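Local coordinates for protein isocitrate dehydrogenase [NAD] subunit 1, mitochondrial (Saccharomyces cerevisiae, PDB 3BLX) that helps to oxidise and decarboxylate isocitrate to 2-oxoglutarate with NAD+ in the citric acid cycle, as one of two kinds of subunit in an allosteric octamer, at residues Ile126-Asn131 against Arg164-Phe169. Residues are numbered along the deposited sequence; the frame is centred on the assembly and turned at random.
Sequences IVIREN and RFAFDF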
loop_
_atom_site.group_PDB
_atom_site.type_symbol
_atom_site.label_atom_id
_atom_site.label_comp_id
_atom_site.label_asym_id
_atom_site.label_seq_id
_atom_site.Cartn_x
_atom_site.Cartn_y
_atom_site.Cartn_z
ATOM N N ILE E 126 -9.433 -1.295 36.696
ATOM C CA ILE E 126 -9.548 -0.985 35.287
ATOM C C ILE E 126 -9.592 -2.297 34.527
ATOM O O ILE E 126 -8.747 -3.155 34.743
ATOM C CB ILE E 126 -8.332 -0.213 34.851
ATOM C CG1 ILE E 126 -8.294 1.098 35.611
ATOM C CG2 ILE E 126 -8.322 0.017 33.326
ATOM C CD1 ILE E 126 -7.094 1.926 35.265
ATOM N N VAL E 127 -10.596 -2.457 33.671
ATOM C CA VAL E 127 -10.734 -3.657 32.874
ATOM C C VAL E 127 -10.489 -3.295 31.421
ATOM O O VAL E 127 -11.158 -2.427 30.857
ATOM C CB VAL E 127 -12.130 -4.313 33.047
ATOM C CG1 VAL E 127 -12.327 -5.439 32.030
ATOM C CG2 VAL E 127 -12.303 -4.835 34.472
ATOM N N ILE E 128 -9.491 -3.930 30.823
ATOM C CA ILE E 128 -9.164 -3.689 29.410
ATOM C C ILE E 128 -9.492 -4.966 28.662
ATOM O O ILE E 128 -8.957 -6.022 28.983
ATOM C CB ILE E 128 -7.671 -3.325 29.226
ATOM C CG1 ILE E 128 -7.364 -1.962 29.830
ATOM C CG2 ILE E 128 -7.284 -3.348 27.773
ATOM C CD1 ILE E 128 -5.922 -1.627 29.915
ATOM N N ARG E 129 -10.397 -4.894 27.694
ATOM C CA ARG E 129 -10.743 -6.099 26.954
ATOM C C ARG E 129 -10.471 -6.007 25.436
ATOM O O ARG E 129 -10.633 -4.953 24.828
ATOM C CB ARG E 129 -12.171 -6.546 27.276
ATOM C CG ARG E 129 -13.232 -5.956 26.410
ATOM C CD ARG E 129 -14.366 -6.935 26.236
ATOM N NE ARG E 129 -15.271 -6.483 25.189
ATOM C CZ ARG E 129 -16.262 -5.625 25.404
ATOM N NH1 ARG E 129 -16.462 -5.150 26.632
ATOM N NH2 ARG E 129 -17.054 -5.242 24.403
ATOM N N GLU E 130 -10.027 -7.117 24.855
ATOM C CA GLU E 130 -9.738 -7.214 23.446
ATOM C C GLU E 130 -11.040 -7.169 22.670
ATOM O O GLU E 130 -11.982 -7.849 23.031
ATOM C CB GLU E 130 -9.000 -8.528 23.155
ATOM C CG GLU E 130 -8.106 -8.494 21.913
ATOM C CD GLU E 130 -8.883 -8.432 20.586
ATOM O OE1 GLU E 130 -9.890 -9.174 20.440
ATOM O OE2 GLU E 130 -8.472 -7.639 19.694
ATOM N N ASN E 131 -11.078 -6.385 21.588
ATOM C CA ASN E 131 -12.343 -6.083 20.917
ATOM C C ASN E 131 -12.465 -6.482 19.420
ATOM O O ASN E 131 -13.394 -6.049 18.734
ATOM C CB ASN E 131 -12.679 -4.585 21.127
ATOM C CG ASN E 131 -14.073 -4.207 20.634
ATOM O OD1 ASN E 131 -15.089 -4.803 21.024
ATOM N ND2 ASN E 131 -14.126 -3.205 19.770
ATOM N N ARG E 164 0.328 -4.717 24.757
ATOM C CA ARG E 164 1.120 -3.501 24.798
ATOM C C ARG E 164 0.208 -2.365 25.169
ATOM O O ARG E 164 0.611 -1.426 25.866
ATOM C CB ARG E 164 1.831 -3.227 23.470
ATOM C CG ARG E 164 2.878 -4.278 23.187
ATOM C CD ARG E 164 3.730 -3.955 21.975
ATOM N NE ARG E 164 4.804 -4.938 21.894
ATOM C CZ ARG E 164 4.853 -5.924 21.009
ATOM N NH1 ARG E 164 3.907 -6.064 20.074
ATOM N NH2 ARG E 164 5.867 -6.768 21.046
ATOM N N PHE E 165 -1.038 -2.458 24.729
ATOM C CA PHE E 165 -1.985 -1.410 25.071
ATOM C C PHE E 165 -2.167 -1.339 26.585
ATOM O O PHE E 165 -2.104 -0.263 27.181
ATOM C CB PHE E 165 -3.346 -1.627 24.420
ATOM C CG PHE E 165 -4.332 -0.585 24.803
ATOM C CD1 PHE E 165 -4.487 0.553 24.026
ATOM C CD2 PHE E 165 -5.060 -0.703 25.980
ATOM C CE1 PHE E 165 -5.373 1.551 24.405
ATOM C CE2 PHE E 165 -5.946 0.280 26.376
ATOM C CZ PHE E 165 -6.103 1.419 25.582
ATOM N N ALA E 166 -2.404 -2.495 27.185
ATOM C CA ALA E 166 -2.617 -2.594 28.622
ATOM C C ALA E 166 -1.403 -2.098 29.411
ATOM O O ALA E 166 -1.544 -1.333 30.378
ATOM C CB ALA E 166 -2.953 -4.025 29.025
ATOM N N PHE E 167 -0.209 -2.509 29.001
ATOM C CA PHE E 167 0.988 -2.098 29.715
ATOM C C PHE E 167 1.262 -0.627 29.528
ATOM O O PHE E 167 1.587 0.060 30.494
ATOM C CB PHE E 167 2.175 -2.945 29.298
ATOM C CG PHE E 167 2.135 -4.327 29.867
ATOM C CD1 PHE E 167 2.160 -4.522 31.243
ATOM C CD2 PHE E 167 2.063 -5.426 29.040
ATOM C CE1 PHE E 167 2.136 -5.804 31.785
ATOM C CE2 PHE E 167 2.032 -6.714 29.576
ATOM C CZ PHE E 167 2.065 -6.899 30.958
ATOM N N ASP E 168 1.112 -0.134 28.297
ATOM C CA ASP E 168 1.295 1.300 28.038
ATOM C C ASP E 168 0.339 2.149 28.850
ATOM O O ASP E 168 0.646 3.289 29.185
ATOM C CB ASP E 168 1.130 1.625 26.566
ATOM C CG ASP E 168 2.343 1.223 25.733
ATOM O OD1 ASP E 168 3.476 1.209 26.283
ATOM O OD2 ASP E 168 2.161 0.931 24.520
ATOM N N PHE E 169 -0.810 1.577 29.172
ATOM C CA PHE E 169 -1.872 2.278 29.896
ATOM C C PHE E 169 -1.552 2.300 31.385
ATOM O O PHE E 169 -1.722 3.304 32.053
ATOM C CB PHE E 169 -3.196 1.560 29.649
ATOM C CG PHE E 169 -4.401 2.314 30.096
ATOM C CD1 PHE E 169 -4.892 2.152 31.396
ATOM C CD2 PHE E 169 -5.080 3.141 29.207
ATOM C CE1 PHE E 169 -6.030 2.828 31.812
ATOM C CE2 PHE E 169 -6.213 3.819 29.604
ATOM C CZ PHE E 169 -6.696 3.667 30.914
#
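Phe169 N is gripped by two acceptors of its own helix, Phe165 O and Ala166 O, both through weak bonds, at 3.0 and 3.2 Å respectively. No hydrogen bond crosses to strand 126-130; the contact is wholly apolar. Strand 126-130 and helix 164-169 run nearly antiparallel (157°), their axes approaching to 9.5 Å, and Ile128 faces Ala166, whose small side chain is consistent with the close approach of Ile128 CD1 to the helix backbone. Ile128 is the centrepiece. Its CG1 stands anti to the carbonyl carbon (chi1 -68°) and the chain extends onward, so that CD1 reaches 3.7 Å from Ala166 CA. Ile128 CD1 also lies 4.2 Å from Phe169 CD1. The side chains of Ile128 and Phe165 cross obliquely, and the other branch, CG2, lies 3.9 Å from Phe165 CD2. One helical turn on, Phe169 and Ile126 meet tip to tip: Ile126 CD1 comes in at the ring edge, near the ring plane, 3.7 Å from Phe169 CE1. Both phenylalanines hold CG anti to the backbone N, which turns their rings toward the strand, that of Phe165 onto Ile128 and that of Phe169 onto Ile126 and Ile128. An alanine in place of Ile128 would remove both branches and would probably loosen the helix against the sheet, since Phe165, Ala166 and Phe169 would all lose a partner. Val107 and Val234 on the flanking strands 105-111 and 232-235 touch Phe165 and Ala166, respectively. Helix 156-172 thus packs on these strands of the large mixed sheet, in keeping with the layered alpha/beta architecture of the isocitrate and isopropylmalate dehydrogenase fold.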